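Local atomic coordinates of N-terminal acetyltransferase-like protein (PDB entry 5NNP), a protein that probably serves as the Naa15 auxiliary subunit of the NatA complex, a helical-repeat scaffold that holds the Naa10 acetyltransferase for N-terminal acetylation. Residues Tyr131-Leu136 against Ala151-Tyr156; Gln144-Asn148 against Glu186-Ala190; Leu169-Glu173 against Leu191-Ile197. The contacts are given in a common frame with arbitrary orientation. Residues are numbered along the deposited sequence.

Contact 1 of 3, residues Tyr131-Leu136 against Ala151-Tyr156; sequences YVQSRL and ALAIAY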
loop_
_atom_site.group_PDB
_atom_site.type_symbol
_atom_site.label_atom_id
_atom_site.label_comp_id
_atom_site.label_asym_id
_atom_site.label_seq_id
_atom_site.Cartn_x
_atom_site.Cartn_y
_atom_site.Cartn_z
ATOM N N TYR A 131 -6.367 -18.189 17.230
ATOM C CA TYR A 131 -4.967 -18.156 16.828
ATOM C C TYR A 131 -4.109 -18.296 18.065
ATOM O O TYR A 131 -3.081 -18.973 18.063
ATOM C CB TYR A 131 -4.648 -16.849 16.085
ATOM C CG TYR A 131 -3.271 -16.791 15.491
ATOM C CD1 TYR A 131 -2.817 -17.804 14.670
ATOM C CD2 TYR A 131 -2.431 -15.715 15.730
ATOM C CE1 TYR A 131 -1.568 -17.763 14.113
ATOM C CE2 TYR A 131 -1.166 -15.661 15.172
ATOM C CZ TYR A 131 -0.742 -16.695 14.364
ATOM O OH TYR A 131 0.510 -16.678 13.799
ATOM N N VAL A 132 -4.550 -17.647 19.130
ATOM C CA VAL A 132 -3.890 -17.780 20.407
ATOM C C VAL A 132 -3.875 -19.241 20.866
ATOM O O VAL A 132 -2.823 -19.788 21.194
ATOM C CB VAL A 132 -4.575 -16.916 21.475
ATOM C CG1 VAL A 132 -4.149 -17.346 22.889
ATOM C CG2 VAL A 132 -4.280 -15.452 21.227
ATOM N N GLN A 133 -5.040 -19.869 20.899
ATOM C CA GLN A 133 -5.104 -21.272 21.281
ATOM C C GLN A 133 -4.158 -22.133 20.433
ATOM O O GLN A 133 -3.407 -22.965 20.956
ATOM C CB GLN A 133 -6.533 -21.785 21.153
ATOM C CG GLN A 133 -6.760 -23.130 21.810
ATOM C CD GLN A 133 -8.188 -23.616 21.640
ATOM O OE1 GLN A 133 -9.072 -22.855 21.241
ATOM N NE2 GLN A 133 -8.418 -24.890 21.935
ATOM N N SER A 134 -4.189 -21.918 19.120
ATOM C CA SER A 134 -3.323 -22.658 18.214
ATOM C C SER A 134 -1.837 -22.513 18.562
ATOM O O SER A 134 -1.108 -23.499 18.641
ATOM C CB SER A 134 -3.562 -22.204 16.778
ATOM O OG SER A 134 -4.747 -22.778 16.287
ATOM N N ARG A 135 -1.395 -21.281 18.766
ATOM C CA ARG A 135 0.010 -21.021 19.026
ATOM C C ARG A 135 0.434 -21.567 20.367
ATOM O O ARG A 135 1.562 -22.054 20.509
ATOM C CB ARG A 135 0.308 -19.530 18.959
ATOM C CG ARG A 135 0.279 -19.025 17.564
ATOM C CD ARG A 135 1.120 -19.944 16.705
ATOM N NE ARG A 135 1.171 -19.441 15.343
ATOM C CZ ARG A 135 2.066 -19.813 14.437
ATOM N NH1 ARG A 135 2.024 -19.279 13.212
ATOM N NH2 ARG A 135 2.995 -20.712 14.757
ATOM N N LEU A 136 -0.461 -21.479 21.346
ATOM C CA LEU A 136 -0.180 -22.031 22.672
ATOM C C LEU A 136 0.056 -23.532 22.540
ATOM O O LEU A 136 0.970 -24.100 23.129
ATOM C CB LEU A 136 -1.323 -21.744 23.643
ATOM C CG LEU A 136 -1.197 -22.196 25.094
ATOM C CD1 LEU A 136 0.131 -21.745 25.677
ATOM C CD2 LEU A 136 -2.357 -21.615 25.891
ATOM N N ALA A 151 5.620 -16.109 18.190
ATOM C CA ALA A 151 4.307 -16.287 17.578
ATOM C C ALA A 151 3.163 -16.183 18.589
ATOM O O ALA A 151 2.164 -15.521 18.316
ATOM C CB ALA A 151 4.246 -17.625 16.858
ATOM N N LEU A 152 3.309 -16.830 19.753
ATOM C CA LEU A 152 2.278 -16.749 20.785
ATOM C C LEU A 152 2.205 -15.332 21.344
ATOM O O LEU A 152 1.117 -14.848 21.633
ATOM C CB LEU A 152 2.511 -17.753 21.925
ATOM C CG LEU A 152 1.534 -17.586 23.119
ATOM C CD1 LEU A 152 0.055 -17.812 22.730
ATOM C CD2 LEU A 152 1.911 -18.426 24.328
ATOM N N ALA A 153 3.346 -14.662 21.479
ATOM C CA ALA A 153 3.347 -13.245 21.844
ATOM C C ALA A 153 2.614 -12.375 20.795
ATOM O O ALA A 153 1.818 -11.498 21.148
ATOM C CB ALA A 153 4.753 -12.758 22.034
ATOM N N ILE A 154 2.863 -12.643 19.512
ATOM C CA ILE A 154 2.180 -11.917 18.442
ATOM C C ILE A 154 0.657 -12.126 18.493
ATOM O O ILE A 154 -0.110 -11.164 18.364
ATOM C CB ILE A 154 2.710 -12.330 17.055
ATOM C CG1 ILE A 154 4.131 -11.803 16.851
ATOM C CG2 ILE A 154 1.812 -11.818 15.958
ATOM C CD1 ILE A 154 4.948 -12.637 15.906
ATOM N N ALA A 155 0.220 -13.368 18.702
ATOM C CA ALA A 155 -1.210 -13.670 18.757
ATOM C C ALA A 155 -1.878 -12.907 19.888
ATOM O O ALA A 155 -2.973 -12.348 19.717
ATOM C CB ALA A 155 -1.439 -15.143 18.928
ATOM N N TYR A 156 -1.221 -12.888 21.047
ATOM C CA TYR A 156 -1.737 -12.140 22.189
ATOM C C TYR A 156 -1.802 -10.648 21.875
ATOM O O TYR A 156 -2.800 -9.984 22.146
ATOM C CB TYR A 156 -0.862 -12.361 23.420
ATOM C CG TYR A 156 -1.189 -13.587 24.228
ATOM C CD1 TYR A 156 -2.501 -13.922 24.528
ATOM C CD2 TYR A 156 -0.179 -14.396 24.721
ATOM C CE1 TYR A 156 -2.791 -15.052 25.299
ATOM C CE2 TYR A 156 -0.453 -15.509 25.465
ATOM C CZ TYR A 156 -1.750 -15.839 25.755
ATOM O OH TYR A 156 -1.979 -16.966 26.501
#
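Helix 128-141 and helix 146-159 follow one another in the chain and lie side by side, nearly antiparallel. Their segment axes are 8.7 Å apart at an angle of 165°. Small side chains on the second helix make this spacing possible. Ala155 leaves a shallow hollow, and Val132 and Tyr131 fill it. The CA atoms of Val132 and Ala155 are only 5.2 Å apart. Val132 CG2 rests 3.7 Å from Ala155 CB, and Tyr131 CD2 comes to 3.4 Å from the same Ala155 CB. Val132 also reaches Tyr156, with Val132 CG1 3.6 Å from Tyr156 CE1. One turn along, Arg135 faces Leu152, with their CA atoms 5.1 Å apart. Arg135 CB lies 3.9 Å from Leu152 CA, so its aliphatic base sits almost on the opposing backbone. Leu152 extends beside the first helix. Its CD1 lies 3.8 Å from Val132 O, and its CD2 is 4.0 Å from Leu136 CD1. Ala151 makes a second low spot, with Ala151 CB over one face of the Arg135 guanidinium. Arg135 NH1 donates a hydrogen bond of 3.1 Å to Tyr131 OH within its own helix. Leu532 of helix 527-534 also packs against Arg135 and Ala151, while Ile168 of helix 162-175 touches Leu152. The second helix of one helix pair thus packs on the first of the next, consistent with a TPR-like array. No hydrogen bond joins the two segments. The pairing therefore rests on close apolar fit, and the polar ends of Tyr131 and Arg135 bond to each other instead of bridging the helices.

Contact 2 of 3, residues Gln144-Asn148 against Glu186-Ala190; sequences QIRQN and EHSEA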
loop_
_atom_site.group_PDB
_atom_site.type_symbol
_atom_site.label_atom_id
_atom_site.label_comp_id
_atom_site.label_asym_id
_atom_site.label_seq_id
_atom_site.Cartn_x
_atom_site.Cartn_y
_atom_site.Cartn_z
ATOM N N GLN A 144 11.307 -25.680 22.340
ATOM C CA GLN A 144 12.735 -25.450 22.256
ATOM C C GLN A 144 13.018 -24.457 21.134
ATOM O O GLN A 144 14.124 -23.938 21.036
ATOM C CB GLN A 144 13.495 -26.762 22.043
ATOM C CG GLN A 144 13.269 -27.420 20.680
ATOM C CD GLN A 144 11.883 -28.046 20.519
ATOM O OE1 GLN A 144 11.047 -27.993 21.425
ATOM N NE2 GLN A 144 11.641 -28.645 19.354
ATOM N N ILE A 145 12.007 -24.168 20.316
ATOM C CA ILE A 145 12.169 -23.279 19.169
ATOM C C ILE A 145 11.639 -21.859 19.419
ATOM O O ILE A 145 10.454 -21.687 19.688
ATOM C CB ILE A 145 11.459 -23.873 17.928
ATOM C CG1 ILE A 145 11.970 -25.296 17.674
ATOM C CG2 ILE A 145 11.687 -22.995 16.706
ATOM C CD1 ILE A 145 11.455 -25.932 16.405
ATOM N N ARG A 146 12.502 -20.846 19.299
ATOM C CA ARG A 146 12.126 -19.490 19.705
ATOM C C ARG A 146 10.937 -18.931 18.926
ATOM O O ARG A 146 10.122 -18.221 19.499
ATOM C CB ARG A 146 13.304 -18.515 19.591
ATOM C CG ARG A 146 12.948 -17.097 20.039
ATOM C CD ARG A 146 14.148 -16.172 20.275
ATOM N NE ARG A 146 13.774 -14.980 21.051
ATOM C CZ ARG A 146 14.639 -14.109 21.568
ATOM N NH1 ARG A 146 14.195 -13.075 22.268
ATOM N NH2 ARG A 146 15.949 -14.262 21.397
ATOM N N GLN A 147 10.823 -19.259 17.642
ATOM C CA GLN A 147 9.703 -18.779 16.812
ATOM C C GLN A 147 8.360 -18.984 17.457
ATOM O O GLN A 147 7.479 -18.138 17.363
ATOM C CB GLN A 147 9.644 -19.492 15.473
ATOM C CG GLN A 147 10.783 -19.271 14.549
ATOM C CD GLN A 147 10.634 -20.128 13.316
ATOM O OE1 GLN A 147 9.530 -20.571 12.990
ATOM N NE2 GLN A 147 11.745 -20.388 12.636
ATOM N N ASN A 148 8.183 -20.138 18.076
ATOM C CA ASN A 148 6.899 -20.463 18.676
ATOM C C ASN A 148 6.572 -19.607 19.883
ATOM O O ASN A 148 5.401 -19.448 20.187
ATOM C CB ASN A 148 6.848 -21.937 19.061
ATOM C CG ASN A 148 6.943 -22.842 17.855
ATOM O OD1 ASN A 148 6.456 -22.498 16.783
ATOM N ND2 ASN A 148 7.578 -23.999 18.020
ATOM N N GLU A 186 17.711 -12.076 15.228
ATOM C CA GLU A 186 16.445 -12.521 15.796
ATOM C C GLU A 186 16.256 -11.964 17.216
ATOM O O GLU A 186 15.205 -11.411 17.553
ATOM C CB GLU A 186 16.372 -14.050 15.811
ATOM C CG GLU A 186 15.035 -14.614 16.279
ATOM C CD GLU A 186 15.073 -16.121 16.451
ATOM O OE1 GLU A 186 16.010 -16.625 17.110
ATOM O OE2 GLU A 186 14.175 -16.811 15.923
ATOM N N HIS A 187 17.289 -12.096 18.039
ATOM C CA HIS A 187 17.232 -11.573 19.396
ATOM C C HIS A 187 17.100 -10.052 19.394
ATOM O O HIS A 187 16.311 -9.502 20.156
ATOM C CB HIS A 187 18.459 -12.004 20.193
ATOM C CG HIS A 187 18.427 -11.572 21.621
ATOM N ND1 HIS A 187 17.519 -12.076 22.529
ATOM C CD2 HIS A 187 19.180 -10.675 22.299
ATOM C CE1 HIS A 187 17.719 -11.507 23.704
ATOM N NE2 HIS A 187 18.721 -10.652 23.592
ATOM N N SER A 188 17.848 -9.381 18.524
ATOM C CA SER A 188 17.766 -7.921 18.393
ATOM C C SER A 188 16.354 -7.434 18.050
ATOM O O SER A 188 15.818 -6.531 18.700
ATOM C CB SER A 188 18.745 -7.430 17.333
ATOM O OG SER A 188 18.556 -6.051 17.077
ATOM N N GLU A 189 15.768 -8.038 17.025
ATOM C CA GLU A 189 14.395 -7.762 16.633
ATOM C C GLU A 189 13.387 -8.093 17.726
ATOM O O GLU A 189 12.397 -7.380 17.888
ATOM C CB GLU A 189 14.054 -8.536 15.359
ATOM C CG GLU A 189 14.683 -7.921 14.116
ATOM C CD GLU A 189 14.252 -6.475 13.898
ATOM O OE1 GLU A 189 13.032 -6.211 13.880
ATOM O OE2 GLU A 189 15.135 -5.605 13.754
ATOM N N ALA A 190 13.648 -9.166 18.479
ATOM C CA ALA A 190 12.757 -9.550 19.561
ATOM C C ALA A 190 12.767 -8.512 20.678
ATOM O O ALA A 190 11.734 -8.257 21.287
ATOM C CB ALA A 190 13.125 -10.914 20.106
HETATM O O HOH W 1 17.536 -15.504 19.155
HETATM O O HOH W 2 13.520 -19.496 16.207
#
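Glu186, in the first turn of helix 185-200, points toward the start of helix 146-159. Its carboxylate meets that helix through two waters. Water 1 links Glu186 OE1 (2.8 Å) to Arg146 NH2 (3.0 Å). Water 2 lies 2.8 Å from Glu186 OE2 and accepts a weak bond of 3.1 Å from Gln147 N. His187 makes the direct link: Arg146 NH2 donates to His187 ND1 at 2.9 Å and almost in line. A second, weak bond runs from Arg146 NH1 to the same His187 ND1 at 3.5 Å. The guanidinium and the imidazole thus meet edge to edge. Glu189 turns elsewhere and forms a salt bridge with Arg538. Ala190, one turn on from Glu186, brings its CB to 3.2 Å from Arg146 NH1. Arg146 spans this gap with a fully extended side chain, since its CA is still 9.1 Å from Glu186 CA. Such a reach between the A helices of successive helix-turn-helix units is consistent with a TPR-like superhelix.

Contact 3 of 3, residues Leu169-Glu173 against Leu191-Ile197; sequences LTTYE and LLYKNTI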
loop_
_atom_site.group_PDB
_atom_site.type_symbol
_atom_site.label_atom_id
_atom_site.label_comp_id
_atom_site.label_asym_id
_atom_site.label_seq_id
_atom_site.Cartn_x
_atom_site.Cartn_y
_atom_site.Cartn_z
ATOM N N LEU A 169 7.120 -12.888 25.898
ATOM C CA LEU A 169 8.423 -12.446 25.410
ATOM C C LEU A 169 9.466 -12.457 26.515
ATOM O O LEU A 169 10.587 -12.952 26.320
ATOM C CB LEU A 169 8.330 -11.052 24.798
ATOM C CG LEU A 169 7.681 -11.023 23.408
ATOM C CD1 LEU A 169 7.357 -9.596 22.960
ATOM C CD2 LEU A 169 8.566 -11.711 22.400
ATOM N N THR A 170 9.102 -11.918 27.677
ATOM C CA THR A 170 10.042 -11.875 28.776
ATOM C C THR A 170 10.322 -13.276 29.315
ATOM O O THR A 170 11.437 -13.562 29.768
ATOM C CB THR A 170 9.539 -11.000 29.929
ATOM O OG1 THR A 170 9.350 -9.652 29.476
ATOM C CG2 THR A 170 10.552 -11.031 31.087
ATOM N N THR A 171 9.323 -14.153 29.276
ATOM C CA THR A 171 9.518 -15.508 29.791
ATOM C C THR A 171 10.600 -16.208 28.984
ATOM O O THR A 171 11.482 -16.856 29.556
ATOM C CB THR A 171 8.214 -16.333 29.770
ATOM O OG1 THR A 171 7.300 -15.775 30.720
ATOM C CG2 THR A 171 8.476 -17.782 30.155
ATOM N N TYR A 172 10.558 -16.041 27.663
ATOM C CA TYR A 172 11.596 -16.611 26.814
ATOM C C TYR A 172 12.977 -16.086 27.190
ATOM O O TYR A 172 13.894 -16.871 27.446
ATOM C CB TYR A 172 11.347 -16.344 25.326
ATOM C CG TYR A 172 12.413 -17.027 24.524
ATOM C CD1 TYR A 172 12.308 -18.371 24.228
ATOM C CD2 TYR A 172 13.573 -16.364 24.154
ATOM C CE1 TYR A 172 13.299 -19.029 23.548
ATOM C CE2 TYR A 172 14.575 -17.017 23.469
ATOM C CZ TYR A 172 14.429 -18.352 23.169
ATOM O OH TYR A 172 15.410 -19.035 22.490
ATOM N N GLU A 173 13.118 -14.764 27.227
ATOM C CA GLU A 173 14.391 -14.137 27.569
ATOM C C GLU A 173 14.950 -14.647 28.885
ATOM O O GLU A 173 16.159 -14.746 29.072
ATOM C CB GLU A 173 14.248 -12.623 27.660
ATOM C CG GLU A 173 13.926 -11.913 26.360
ATOM C CD GLU A 173 13.870 -10.413 26.550
ATOM O OE1 GLU A 173 13.010 -9.751 25.933
ATOM O OE2 GLU A 173 14.689 -9.891 27.332
ATOM N N LEU A 191 13.931 -7.923 20.950
ATOM C CA LEU A 191 14.031 -6.861 21.952
ATOM C C LEU A 191 13.240 -5.616 21.522
ATOM O O LEU A 191 12.501 -5.034 22.320
ATOM C CB LEU A 191 15.485 -6.500 22.205
ATOM C CG LEU A 191 16.328 -7.536 22.957
ATOM C CD1 LEU A 191 17.803 -7.256 22.774
ATOM C CD2 LEU A 191 15.977 -7.581 24.443
ATOM N N LEU A 192 13.361 -5.219 20.258
ATOM C CA LEU A 192 12.658 -4.028 19.826
ATOM C C LEU A 192 11.142 -4.251 19.814
ATOM O O LEU A 192 10.368 -3.365 20.183
ATOM C CB LEU A 192 13.148 -3.592 18.452
ATOM C CG LEU A 192 14.594 -3.089 18.356
ATOM C CD1 LEU A 192 14.944 -2.769 16.900
ATOM C CD2 LEU A 192 14.854 -1.869 19.251
ATOM N N TYR A 193 10.718 -5.435 19.400
ATOM C CA TYR A 193 9.291 -5.754 19.383
ATOM C C TYR A 193 8.675 -5.616 20.780
ATOM O O TYR A 193 7.648 -4.939 20.950
ATOM C CB TYR A 193 9.061 -7.160 18.818
ATOM C CG TYR A 193 7.611 -7.605 18.805
ATOM C CD1 TYR A 193 6.626 -6.824 18.222
ATOM C CD2 TYR A 193 7.233 -8.825 19.362
ATOM C CE1 TYR A 193 5.292 -7.234 18.210
ATOM C CE2 TYR A 193 5.909 -9.249 19.349
ATOM C CZ TYR A 193 4.942 -8.450 18.775
ATOM O OH TYR A 193 3.632 -8.877 18.771
ATOM N N LYS A 194 9.316 -6.229 21.777
ATOM C CA LYS A 194 8.918 -6.072 23.181
ATOM C C LYS A 194 8.906 -4.598 23.591
ATOM O O LYS A 194 7.982 -4.149 24.276
ATOM C CB LYS A 194 9.844 -6.864 24.113
ATOM C CG LYS A 194 9.595 -6.613 25.638
ATOM C CD LYS A 194 10.637 -7.320 26.537
ATOM C CE LYS A 194 10.382 -7.105 28.001
ATOM N NZ LYS A 194 11.456 -7.691 28.888
ATOM N N ASN A 195 9.927 -3.845 23.180
ATOM C CA ASN A 195 9.960 -2.418 23.490
ATOM C C ASN A 195 8.729 -1.696 22.932
ATOM O O ASN A 195 8.099 -0.919 23.645
ATOM C CB ASN A 195 11.239 -1.747 22.968
ATOM C CG ASN A 195 11.410 -0.312 23.506
ATOM O OD1 ASN A 195 10.965 0.654 22.879
ATOM N ND2 ASN A 195 12.043 -0.180 24.688
ATOM N N THR A 196 8.371 -1.951 21.673
ATOM C CA THR A 196 7.199 -1.281 21.125
ATOM C C THR A 196 5.959 -1.688 21.918
ATOM O O THR A 196 5.039 -0.894 22.089
ATOM C CB THR A 196 6.986 -1.576 19.626
ATOM O OG1 THR A 196 6.719 -2.969 19.424
ATOM C CG2 THR A 196 8.195 -1.164 18.820
ATOM N N ILE A 197 5.949 -2.912 22.436
ATOM C CA ILE A 197 4.791 -3.388 23.196
ATOM C C ILE A 197 4.642 -2.642 24.520
ATOM O O ILE A 197 3.534 -2.252 24.897
ATOM C CB ILE A 197 4.865 -4.914 23.436
ATOM C CG1 ILE A 197 4.534 -5.627 22.124
ATOM C CG2 ILE A 197 3.889 -5.345 24.520
ATOM C CD1 ILE A 197 4.755 -7.126 22.123
HETATM O O HOH W 3 14.055 -7.198 27.501
#
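Leu169 lies against the side of helix 185-200, its CD1 3.7 Å from Tyr193 CD2 and 3.7 Å from Ile197 CD1. The same Leu169 CD1 is 3.9 Å from Lys194 CA. One methyl group thus touches three residues spread over a turn of the second helix. The hydroxyl of Tyr193 is held by His157 of helix 146-159, and Leu169 also packs on Ala153 of that helix.

Beside this apolar patch is a polar one, centred on Lys194. Its side chain is all-trans and reaches out to the first helix. Lys194 NZ donates a hydrogen bond of 2.9 Å to Thr170 OG1. Glu173 adds a long salt bridge, with Glu173 OE1 3.9 Å from Lys194 NZ. Water 3 closes the gap, 3.0 Å from Lys194 NZ and 2.8 Å from Glu173 OE2. Glu173 OE1 also lies 3.5 Å from Lys194 CD, so the carboxylate lies beside the far part of the lysine's aliphatic chain. A glycerol, probably from the crystallisation liquor, binds at Thr170 and Lys194.

The segment axes come no closer than 11.1 Å and run at 144°. Extended side chains, Lys194 above all, bridge this spacing. Helix 162-175 follows helix 146-159, and helix 185-200 opens the next pair. The contact is thus a B helix against the following A helix, as in TPR-like helical-repeat arrays.

In the fold
Contacts 1 and 3 are mostly buried, whereas contact 2 is only partly so. Contacts 1 and 2 share helix 146-159, while contacts 2 and 3 share helix 185-200. Contact 1 is apolar and the tightest, and contact 3 mixes an apolar side with a lysine-centred polar one. Contact 2, at the beginnings of its two helices, is polar and partly bridged by water. Contacts 1 and 3 touch where Ala153 CB lies 3.7 Å from Leu169 CG and Ile154 CA lies 3.4 Å from Tyr193 OH. Arg146 NE, at 3.3 Å from Tyr172 CE2, joins contact 2 to helix 162-175. Four successive helices are thereby tied together.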